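Local coordinates for protein SusD homolog (Bacteroides thetaiotaomicron VPI-5482, PDB 3FDH) that probably binds glycans at the outer membrane surface, as a SusD/RagB-family lipoprotein of a Bacteroides nutrient-uptake system, at residues A[321-329]-A[368-379]; A[64-72]-A[481-489]. All coordinates share one frame; numbering follows the deposited sequence.

Contact 1: A[321-329]-A[368-379]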
loop_
_atom_site.group_PDB
_atom_site.type_symbol
_atom_site.label_atom_id
_atom_site.label_comp_id
_atom_site.label_asym_id
_atom_site.label_seq_id
_atom_site.Cartn_x
_atom_site.Cartn_y
_atom_site.Cartn_z
ATOM N N ALA A 321 6.869 -1.170 16.261
ATOM C CA ALA A 321 5.681 -1.250 17.131
ATOM C C ALA A 321 4.466 -1.781 16.346
ATOM O O ALA A 321 3.543 -2.423 16.872
ATOM C CB ALA A 321 5.372 0.148 17.722
ATOM N N PHE A 322 4.554 -1.543 15.052
ATOM C CA PHE A 322 3.460 -1.806 14.102
ATOM C C PHE A 322 3.041 -3.283 13.976
ATOM O O PHE A 322 1.892 -3.591 13.656
ATOM C CB PHE A 322 3.797 -1.247 12.721
ATOM C CG PHE A 322 3.973 0.242 12.719
ATOM C CD1 PHE A 322 2.901 1.072 13.006
ATOM C CD2 PHE A 322 5.235 0.797 12.517
ATOM C CE1 PHE A 322 3.070 2.429 13.020
ATOM C CE2 PHE A 322 5.421 2.141 12.546
ATOM C CZ PHE A 322 4.330 2.978 12.806
ATOM N N VAL A 323 3.971 -4.181 14.279
ATOM C CA VAL A 323 3.685 -5.606 14.163
ATOM C C VAL A 323 2.665 -6.057 15.229
ATOM O O VAL A 323 2.092 -7.131 15.123
ATOM C CB VAL A 323 4.982 -6.480 14.187
ATOM C CG1 VAL A 323 6.013 -6.035 13.061
ATOM C CG2 VAL A 323 5.618 -6.520 15.599
ATOM N N TYR A 324 2.436 -5.232 16.258
ATOM C CA TYR A 324 1.469 -5.540 17.330
ATOM C C TYR A 324 0.178 -4.717 17.272
ATOM O O TYR A 324 -0.624 -4.689 18.217
ATOM C CB TYR A 324 2.139 -5.418 18.709
ATOM C CG TYR A 324 2.942 -6.663 19.033
ATOM C CD1 TYR A 324 2.305 -7.851 19.357
ATOM C CD2 TYR A 324 4.326 -6.657 18.994
ATOM C CE1 TYR A 324 3.034 -8.993 19.622
ATOM C CE2 TYR A 324 5.057 -7.797 19.230
ATOM C CZ TYR A 324 4.407 -8.962 19.535
ATOM O OH TYR A 324 5.153 -10.095 19.822
ATOM N N ALA A 325 -0.022 -4.040 16.144
ATOM C CA ALA A 325 -1.202 -3.150 15.929
ATOM C C ALA A 325 -2.400 -3.993 15.486
ATOM O O ALA A 325 -2.892 -3.870 14.383
ATOM C CB ALA A 325 -0.888 -2.067 14.869
ATOM N N LYS A 326 -2.896 -4.781 16.437
ATOM C CA LYS A 326 -3.874 -5.824 16.169
ATOM C C LYS A 326 -5.144 -5.403 15.441
ATOM O O LYS A 326 -5.642 -6.125 14.547
ATOM C CB LYS A 326 -4.228 -6.553 17.463
ATOM C CG LYS A 326 -5.091 -7.786 17.250
ATOM C CD LYS A 326 -5.384 -8.430 18.592
ATOM C CE LYS A 326 -6.155 -9.730 18.444
ATOM N NZ LYS A 326 -6.275 -10.481 19.744
ATOM N N THR A 327 -5.619 -4.224 15.818
ATOM C CA THR A 327 -6.866 -3.694 15.300
ATOM C C THR A 327 -6.703 -2.425 14.493
ATOM O O THR A 327 -7.673 -1.760 14.188
ATOM C CB THR A 327 -7.899 -3.505 16.419
ATOM O OG1 THR A 327 -7.407 -2.579 17.382
ATOM C CG2 THR A 327 -8.187 -4.838 17.114
ATOM N N ALA A 328 -5.492 -2.123 14.059
ATOM C CA ALA A 328 -5.318 -0.949 13.208
ATOM C C ALA A 328 -6.054 -1.170 11.890
ATOM O O ALA A 328 -6.001 -2.279 11.320
ATOM C CB ALA A 328 -3.811 -0.669 12.944
ATOM N N PRO A 329 -6.681 -0.113 11.336
ATOM C CA PRO A 329 -7.351 -0.350 10.051
ATOM C C PRO A 329 -6.418 -0.553 8.892
ATOM O O PRO A 329 -5.288 -0.112 8.901
ATOM C CB PRO A 329 -8.130 0.948 9.783
ATOM C CG PRO A 329 -7.504 2.008 10.717
ATOM C CD PRO A 329 -6.928 1.238 11.880
ATOM N N ALA A 368 0.241 7.050 12.457
ATOM C CA ALA A 368 1.318 6.280 13.071
ATOM C C ALA A 368 1.061 6.126 14.553
ATOM O O ALA A 368 1.180 5.051 15.131
ATOM C CB ALA A 368 2.663 6.983 12.851
ATOM N N GLU A 369 0.682 7.238 15.173
ATOM C CA GLU A 369 0.388 7.247 16.582
ATOM C C GLU A 369 -0.823 6.371 16.877
ATOM O O GLU A 369 -0.871 5.692 17.890
ATOM C CB GLU A 369 0.121 8.663 17.073
ATOM C CG GLU A 369 -0.294 8.733 18.542
ATOM C CD GLU A 369 0.785 8.216 19.506
ATOM O OE1 GLU A 369 1.942 8.688 19.456
ATOM O OE2 GLU A 369 0.471 7.353 20.338
ATOM N N ASN A 370 -1.794 6.388 15.978
ATOM C CA ASN A 370 -2.970 5.543 16.157
ATOM C C ASN A 370 -2.523 4.094 16.263
ATOM O O ASN A 370 -2.907 3.371 17.182
ATOM C CB ASN A 370 -3.962 5.700 15.003
ATOM C CG ASN A 370 -5.307 5.031 15.285
ATOM O OD1 ASN A 370 -5.980 5.333 16.278
ATOM N ND2 ASN A 370 -5.700 4.118 14.410
ATOM N N SER A 371 -1.702 3.656 15.317
ATOM C CA SER A 371 -1.256 2.278 15.346
ATOM C C SER A 371 -0.323 1.920 16.472
ATOM O O SER A 371 -0.377 0.817 17.035
ATOM C CB SER A 371 -0.573 1.940 14.025
ATOM O OG SER A 371 -1.521 2.125 13.012
ATOM N N ILE A 372 0.539 2.869 16.805
ATOM C CA ILE A 372 1.510 2.666 17.878
ATOM C C ILE A 372 0.751 2.451 19.183
ATOM O O ILE A 372 1.054 1.523 19.906
ATOM C CB ILE A 372 2.507 3.820 17.977
ATOM C CG1 ILE A 372 3.395 3.770 16.731
ATOM C CG2 ILE A 372 3.312 3.720 19.339
ATOM C CD1 ILE A 372 4.276 4.994 16.563
ATOM N N SER A 373 -0.224 3.312 19.472
ATOM C CA SER A 373 -1.055 3.204 20.683
ATOM C C SER A 373 -1.839 1.890 20.759
ATOM O O SER A 373 -1.979 1.290 21.817
ATOM C CB SER A 373 -2.017 4.383 20.813
ATOM O OG SER A 373 -1.250 5.538 21.090
ATOM N N ILE A 374 -2.384 1.485 19.635
ATOM C CA ILE A 374 -3.114 0.208 19.554
ATOM C C ILE A 374 -2.160 -0.907 19.986
ATOM O O ILE A 374 -2.511 -1.828 20.743
ATOM C CB ILE A 374 -3.676 -0.044 18.124
ATOM C CG1 ILE A 374 -4.916 0.855 17.889
ATOM C CG2 ILE A 374 -4.054 -1.497 17.918
ATOM C CD1 ILE A 374 -5.375 0.883 16.400
ATOM N N ALA A 375 -0.928 -0.800 19.490
ATOM C CA ALA A 375 0.107 -1.834 19.714
ATOM C C ALA A 375 0.538 -1.911 21.167
ATOM O O ALA A 375 0.698 -2.998 21.709
ATOM C CB ALA A 375 1.305 -1.637 18.796
ATOM N N ILE A 376 0.702 -0.743 21.777
ATOM C CA ILE A 376 1.065 -0.628 23.190
ATOM C C ILE A 376 -0.048 -1.229 24.040
ATOM O O ILE A 376 0.210 -1.977 24.980
ATOM C CB ILE A 376 1.370 0.855 23.587
ATOM C CG1 ILE A 376 2.671 1.309 22.901
ATOM C CG2 ILE A 376 1.453 1.016 25.120
ATOM C CD1 ILE A 376 2.937 2.793 22.981
ATOM N N LYS A 377 -1.287 -0.933 23.682
ATOM C CA LYS A 377 -2.408 -1.434 24.449
ATOM C C LYS A 377 -2.420 -2.960 24.305
ATOM O O LYS A 377 -2.502 -3.685 25.273
ATOM C CB LYS A 377 -3.744 -0.805 24.005
ATOM C CG LYS A 377 -4.954 -1.149 24.891
ATOM C CD LYS A 377 -6.260 -0.895 24.142
ATOM C CE LYS A 377 -7.524 -1.058 25.006
ATOM N NZ LYS A 377 -7.877 0.181 25.778
ATOM N N GLU A 378 -2.245 -3.446 23.095
ATOM C CA GLU A 378 -2.273 -4.891 22.848
ATOM C C GLU A 378 -1.197 -5.650 23.633
ATOM O O GLU A 378 -1.469 -6.707 24.214
ATOM C CB GLU A 378 -2.148 -5.184 21.345
ATOM C CG GLU A 378 -1.952 -6.653 21.007
ATOM C CD GLU A 378 -3.115 -7.560 21.407
ATOM O OE1 GLU A 378 -4.230 -7.089 21.741
ATOM O OE2 GLU A 378 -2.872 -8.787 21.399
ATOM N N LEU A 379 0.019 -5.121 23.651
ATOM C CA LEU A 379 1.133 -5.760 24.393
ATOM C C LEU A 379 0.933 -5.773 25.887
ATOM O O LEU A 379 1.346 -6.698 26.574
ATOM C CB LEU A 379 2.492 -5.125 24.072
ATOM C CG LEU A 379 3.117 -5.637 22.774
ATOM C CD1 LEU A 379 4.381 -4.839 22.448
ATOM C CD2 LEU A 379 3.446 -7.105 22.939
HETATM O O HOH W 1 -6.714 -8.349 21.478
HETATM O O HOH W 2 -4.068 -11.159 21.252
#

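Contact 2: A[64-72]-A[481-489]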
loop_
_atom_site.group_PDB
_atom_site.type_symbol
_atom_site.label_atom_id
_atom_site.label_comp_id
_atom_site.label_asym_id
_atom_site.label_seq_id
_atom_site.Cartn_x
_atom_site.Cartn_y
_atom_site.Cartn_z
ATOM N N VAL A 64 17.292 -11.550 1.507
ATOM C CA VAL A 64 18.663 -11.794 1.056
ATOM C C VAL A 64 18.671 -12.060 -0.420
ATOM O O VAL A 64 19.665 -12.349 -1.028
ATOM C CB VAL A 64 19.375 -12.900 1.857
ATOM C CG1 VAL A 64 19.534 -12.454 3.328
ATOM C CG2 VAL A 64 18.688 -14.313 1.677
ATOM N N ARG A 65 17.487 -11.978 -0.976
ATOM C CA ARG A 65 17.258 -12.167 -2.419
ATOM C C ARG A 65 17.726 -13.488 -2.933
ATOM O O ARG A 65 18.383 -13.550 -3.982
ATOM C CB ARG A 65 17.939 -11.070 -3.223
ATOM C CG ARG A 65 17.574 -9.678 -2.834
ATOM C CD ARG A 65 16.117 -9.327 -3.033
ATOM N NE ARG A 65 16.041 -7.893 -2.884
ATOM C CZ ARG A 65 15.613 -7.243 -1.813
ATOM N NH1 ARG A 65 15.046 -7.873 -0.789
ATOM N NH2 ARG A 65 15.687 -5.934 -1.811
ATOM N N GLU A 66 17.416 -14.554 -2.206
ATOM C CA GLU A 66 17.764 -15.898 -2.666
ATOM C C GLU A 66 16.527 -16.661 -3.149
ATOM O O GLU A 66 15.770 -17.218 -2.361
ATOM C CB GLU A 66 18.573 -16.637 -1.584
ATOM C CG GLU A 66 19.826 -15.794 -1.174
ATOM C CD GLU A 66 20.661 -16.321 0.022
ATOM O OE1 GLU A 66 20.326 -17.370 0.620
ATOM O OE2 GLU A 66 21.679 -15.643 0.356
ATOM N N ASN A 67 16.344 -16.671 -4.469
ATOM C CA ASN A 67 15.239 -17.391 -5.137
ATOM C C ASN A 67 13.845 -16.837 -4.940
ATOM O O ASN A 67 13.058 -16.698 -5.879
ATOM C CB ASN A 67 15.208 -18.807 -4.606
ATOM C CG ASN A 67 16.458 -19.583 -4.977
ATOM O OD1 ASN A 67 17.005 -19.389 -6.049
ATOM N ND2 ASN A 67 16.926 -20.442 -4.075
ATOM N N GLU A 68 13.549 -16.555 -3.686
ATOM C CA GLU A 68 12.208 -16.154 -3.281
ATOM C C GLU A 68 11.571 -15.017 -4.109
ATOM O O GLU A 68 10.402 -15.086 -4.477
ATOM C CB GLU A 68 12.198 -15.769 -1.792
ATOM C CG GLU A 68 10.830 -15.519 -1.163
ATOM C CD GLU A 68 10.015 -16.768 -0.949
ATOM O OE1 GLU A 68 10.532 -17.888 -1.119
ATOM O OE2 GLU A 68 8.828 -16.625 -0.557
ATOM N N PRO A 69 12.336 -13.967 -4.408
ATOM C CA PRO A 69 11.680 -12.873 -5.119
ATOM C C PRO A 69 11.326 -13.104 -6.554
ATOM O O PRO A 69 10.546 -12.331 -7.109
ATOM C CB PRO A 69 12.682 -11.706 -5.013
ATOM C CG PRO A 69 13.695 -12.132 -3.957
ATOM C CD PRO A 69 13.671 -13.613 -3.913
ATOM N N SER A 70 11.846 -14.184 -7.131
ATOM C CA SER A 70 11.672 -14.458 -8.566
ATOM C C SER A 70 10.941 -15.761 -8.876
ATOM O O SER A 70 10.795 -16.175 -10.055
ATOM C CB SER A 70 13.037 -14.457 -9.273
ATOM O OG SER A 70 13.864 -15.533 -8.844
ATOM N N SER A 71 10.538 -16.442 -7.818
ATOM C CA SER A 71 9.786 -17.714 -7.953
ATOM C C SER A 71 8.306 -17.482 -8.183
ATOM O O SER A 71 7.674 -16.751 -7.439
ATOM C CB SER A 71 9.957 -18.619 -6.710
ATOM O OG SER A 71 9.067 -19.719 -6.799
ATOM N N SER A 72 7.766 -18.164 -9.181
ATOM C CA SER A 72 6.329 -18.092 -9.514
ATOM C C SER A 72 5.457 -18.573 -8.320
ATOM O O SER A 72 4.280 -18.233 -8.200
ATOM C CB SER A 72 6.030 -18.866 -10.807
ATOM O OG SER A 72 6.473 -20.202 -10.721
ATOM N N TYR A 481 6.964 -15.428 -17.966
ATOM C CA TYR A 481 7.612 -15.664 -16.661
ATOM C C TYR A 481 9.051 -16.144 -16.868
ATOM O O TYR A 481 9.973 -15.833 -16.099
ATOM C CB TYR A 481 6.820 -16.678 -15.797
ATOM C CG TYR A 481 7.637 -17.096 -14.600
ATOM C CD1 TYR A 481 7.822 -16.237 -13.526
ATOM C CD2 TYR A 481 8.245 -18.319 -14.554
ATOM C CE1 TYR A 481 8.613 -16.616 -12.461
ATOM C CE2 TYR A 481 9.003 -18.708 -13.497
ATOM C CZ TYR A 481 9.208 -17.857 -12.459
ATOM O OH TYR A 481 10.015 -18.258 -11.433
ATOM N N GLY A 482 9.226 -16.921 -17.919
ATOM C CA GLY A 482 10.539 -17.496 -18.228
ATOM C C GLY A 482 11.091 -18.279 -17.042
ATOM O O GLY A 482 10.496 -19.242 -16.615
ATOM N N ASN A 483 12.240 -17.862 -16.522
ATOM C CA ASN A 483 12.884 -18.535 -15.377
ATOM C C ASN A 483 12.841 -17.623 -14.189
ATOM O O ASN A 483 13.419 -17.896 -13.136
ATOM C CB ASN A 483 14.331 -18.954 -15.667
ATOM C CG ASN A 483 15.248 -17.787 -15.911
ATOM O OD1 ASN A 483 14.853 -16.633 -15.761
ATOM N ND2 ASN A 483 16.482 -18.079 -16.274
ATOM N N GLY A 484 12.125 -16.534 -14.401
ATOM C CA GLY A 484 11.852 -15.514 -13.375
ATOM C C GLY A 484 12.910 -14.429 -13.204
ATOM O O GLY A 484 12.717 -13.488 -12.448
ATOM N N ASP A 485 14.039 -14.571 -13.893
ATOM C CA ASP A 485 15.132 -13.584 -13.725
ATOM C C ASP A 485 14.685 -12.205 -14.170
ATOM O O ASP A 485 15.201 -11.180 -13.745
ATOM C CB ASP A 485 16.393 -13.992 -14.489
ATOM C CG ASP A 485 17.105 -15.168 -13.872
ATOM O OD1 ASP A 485 16.871 -15.501 -12.690
ATOM O OD2 ASP A 485 17.931 -15.760 -14.596
ATOM N N TYR A 486 13.674 -12.198 -15.015
ATOM C CA TYR A 486 13.141 -10.939 -15.613
ATOM C C TYR A 486 12.628 -9.968 -14.541
ATOM O O TYR A 486 12.567 -8.755 -14.728
ATOM C CB TYR A 486 12.047 -11.253 -16.669
ATOM C CG TYR A 486 10.719 -11.550 -16.010
ATOM C CD1 TYR A 486 10.486 -12.753 -15.337
ATOM C CD2 TYR A 486 9.715 -10.583 -15.995
ATOM C CE1 TYR A 486 9.263 -12.987 -14.680
ATOM C CE2 TYR A 486 8.495 -10.827 -15.375
ATOM C CZ TYR A 486 8.272 -12.010 -14.705
ATOM O OH TYR A 486 7.057 -12.193 -14.056
ATOM N N VAL A 487 12.333 -10.496 -13.361
ATOM C CA VAL A 487 11.774 -9.643 -12.307
ATOM C C VAL A 487 12.826 -8.607 -11.900
ATOM O O VAL A 487 12.510 -7.554 -11.362
ATOM C CB VAL A 487 11.260 -10.443 -11.063
ATOM C CG1 VAL A 487 10.232 -11.545 -11.491
ATOM C CG2 VAL A 487 12.384 -11.025 -10.301
ATOM N N TYR A 488 14.072 -8.893 -12.219
ATOM C CA TYR A 488 15.149 -8.003 -11.829
ATOM C C TYR A 488 15.651 -7.130 -12.960
ATOM O O TYR A 488 16.423 -6.203 -12.713
ATOM C CB TYR A 488 16.346 -8.792 -11.296
ATOM C CG TYR A 488 16.082 -9.635 -10.065
ATOM C CD1 TYR A 488 15.717 -9.047 -8.893
ATOM C CD2 TYR A 488 16.234 -11.010 -10.088
ATOM C CE1 TYR A 488 15.492 -9.815 -7.733
ATOM C CE2 TYR A 488 16.020 -11.783 -8.956
ATOM C CZ TYR A 488 15.642 -11.175 -7.779
ATOM O OH TYR A 488 15.449 -11.933 -6.633
ATOM N N SER A 489 15.272 -7.459 -14.191
ATOM C CA SER A 489 15.747 -6.720 -15.359
ATOM C C SER A 489 14.672 -6.005 -16.202
ATOM O O SER A 489 14.979 -5.121 -16.958
ATOM C CB SER A 489 16.472 -7.677 -16.296
ATOM O OG SER A 489 15.589 -8.692 -16.699
HETATM O O HOH W 3 15.593 -14.589 -6.910
HETATM O O HOH W 4 14.804 -16.477 -11.117
#

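Contact 1: A[321-329]-A[368-379]
Ala-325 rides on Ala-375, their CA atoms 4.2 Å apart, where the loop 321-329 lies against the last turns of helix 354-379. The loop starts as a 3-10 segment at 321-323, passes through an inverse gamma turn centred on Ala-325 and continues as a type I beta turn from Ala-325 to Ala-328. Small residues permit this approach: the CA of Ala-375 donates a CA-H...O contact to Tyr-324 O at 3.3 Å, with 157° at the hydrogen. Direct contact across the two segments is otherwise mostly apolar. At one end the Phe-322 ring turns its edge to Ser-371, whose CB lies near the ring plane 3.7 Å from CD1, while Ile-372 CG1 approaches the same ring obliquely. At the other, Leu-379 sets CD2 over the centre of one face of the Tyr-324 ring, 3.7 Å from the centroid and 6° off the normal, a CH-pi contact. The arrangement joins a strand-connecting loop, between 319-320 and 330-331, to a helix of this largely helical SusD-like fold; helix 250-258 adds Phe-251 against Phe-322 and Tyr-255 edge-to-face with Tyr-324. Ile-374 serves the beta turn with two branches, CG2 meeting Thr-327 OG1 at 3.6 Å and CD1 meeting Ala-328 CA at 3.7 Å. Lys-326 is extended throughout, and the Glu-378 chain, bent at chi2 (63°), brings its carboxylate alongside the lysine CD. Lys-326 NZ and Glu-378 OE2 stay 4.1 Å apart, beyond a salt bridge, and two waters bridge them, one to each carboxylate oxygen; NZ also donates to Ser-245 O.

Contact 2: A[64-72]-A[481-489]
The Tyr-481 ring is sandwiched between Ser-72 CB on one face and the backbone N of Gly-484 on the opposite face, both displaced toward the rim. Ser-72 CB makes a CH-pi contact, 3.9 Å from the ring centroid, and Ser-70 O comes in at the edge, near the ring plane. The Tyr-488 ring carries Val-487 CG2 over the centre of one face, while water 3 sits at its edge in the plane. Pro-69 meets this tyrosine at its hydroxyl, CG lying 3.2 Å from Tyr-488 OH, and the two side chains cross at a slant.

With CG anti to the backbone N (chi1 169°), Tyr-481 extends its hydroxyl to the loop 64-72. There Tyr-481 OH donates to Ser-70 O at 2.6 Å, in the carbonyl plane and on a lone pair, with a C=O...donor angle of 142°. Tyr-481 OH also accepts a weak bond from Ser-72 N at 3.2 Å, bent to 132° at the hydrogen. Ser-70 O gains a further CA-H...O contact from Gly-484, which closes a type II' turn begun at Tyr-481. Ser-70 CB packs against Gly-484 O, 3.3 Å away, and against Val-487 CG2 beside it, at 3.6 Å. Asn-483 OD1 accepts from Asp-485 N, an Asx turn that ties Asn-483 to the residue whose OD1 holds water 4.

These contacts fasten the C-terminal region to the loop between helices 57-63 and 76-95. Ser-70 OG accepts from water 3, which also bonds Tyr-488 OH, and donates to water 4, held in turn by Asn-483 O and Asp-485 OD1. The Ser-70 hydroxyl thus has both roles, donor and acceptor, taken by water, while Tyr-481 OH, giving its proton to one backbone group and receiving that of another, is fixed in its rotation.

Contacts 1 and 2 occupy separate regions of a single chain, with centres 33 Å apart and nearest atoms about 17 Å apart, so neither touches the other. Along the sequence the order is 64-72, 321-329, 368-379, 481-489: contact 2 brackets contact 1. Contact 1 is the shorter closure, across 38 residues that are mostly helical, including helix 335-348 and the first half of helix 354-379. Contact 2 spans 408 residues and shares no helix or strand with contact 1. It brings the C-terminal region back to an N-terminal inter-helix loop, whereas contact 1 packs a loop on a helix within the span so enclosed.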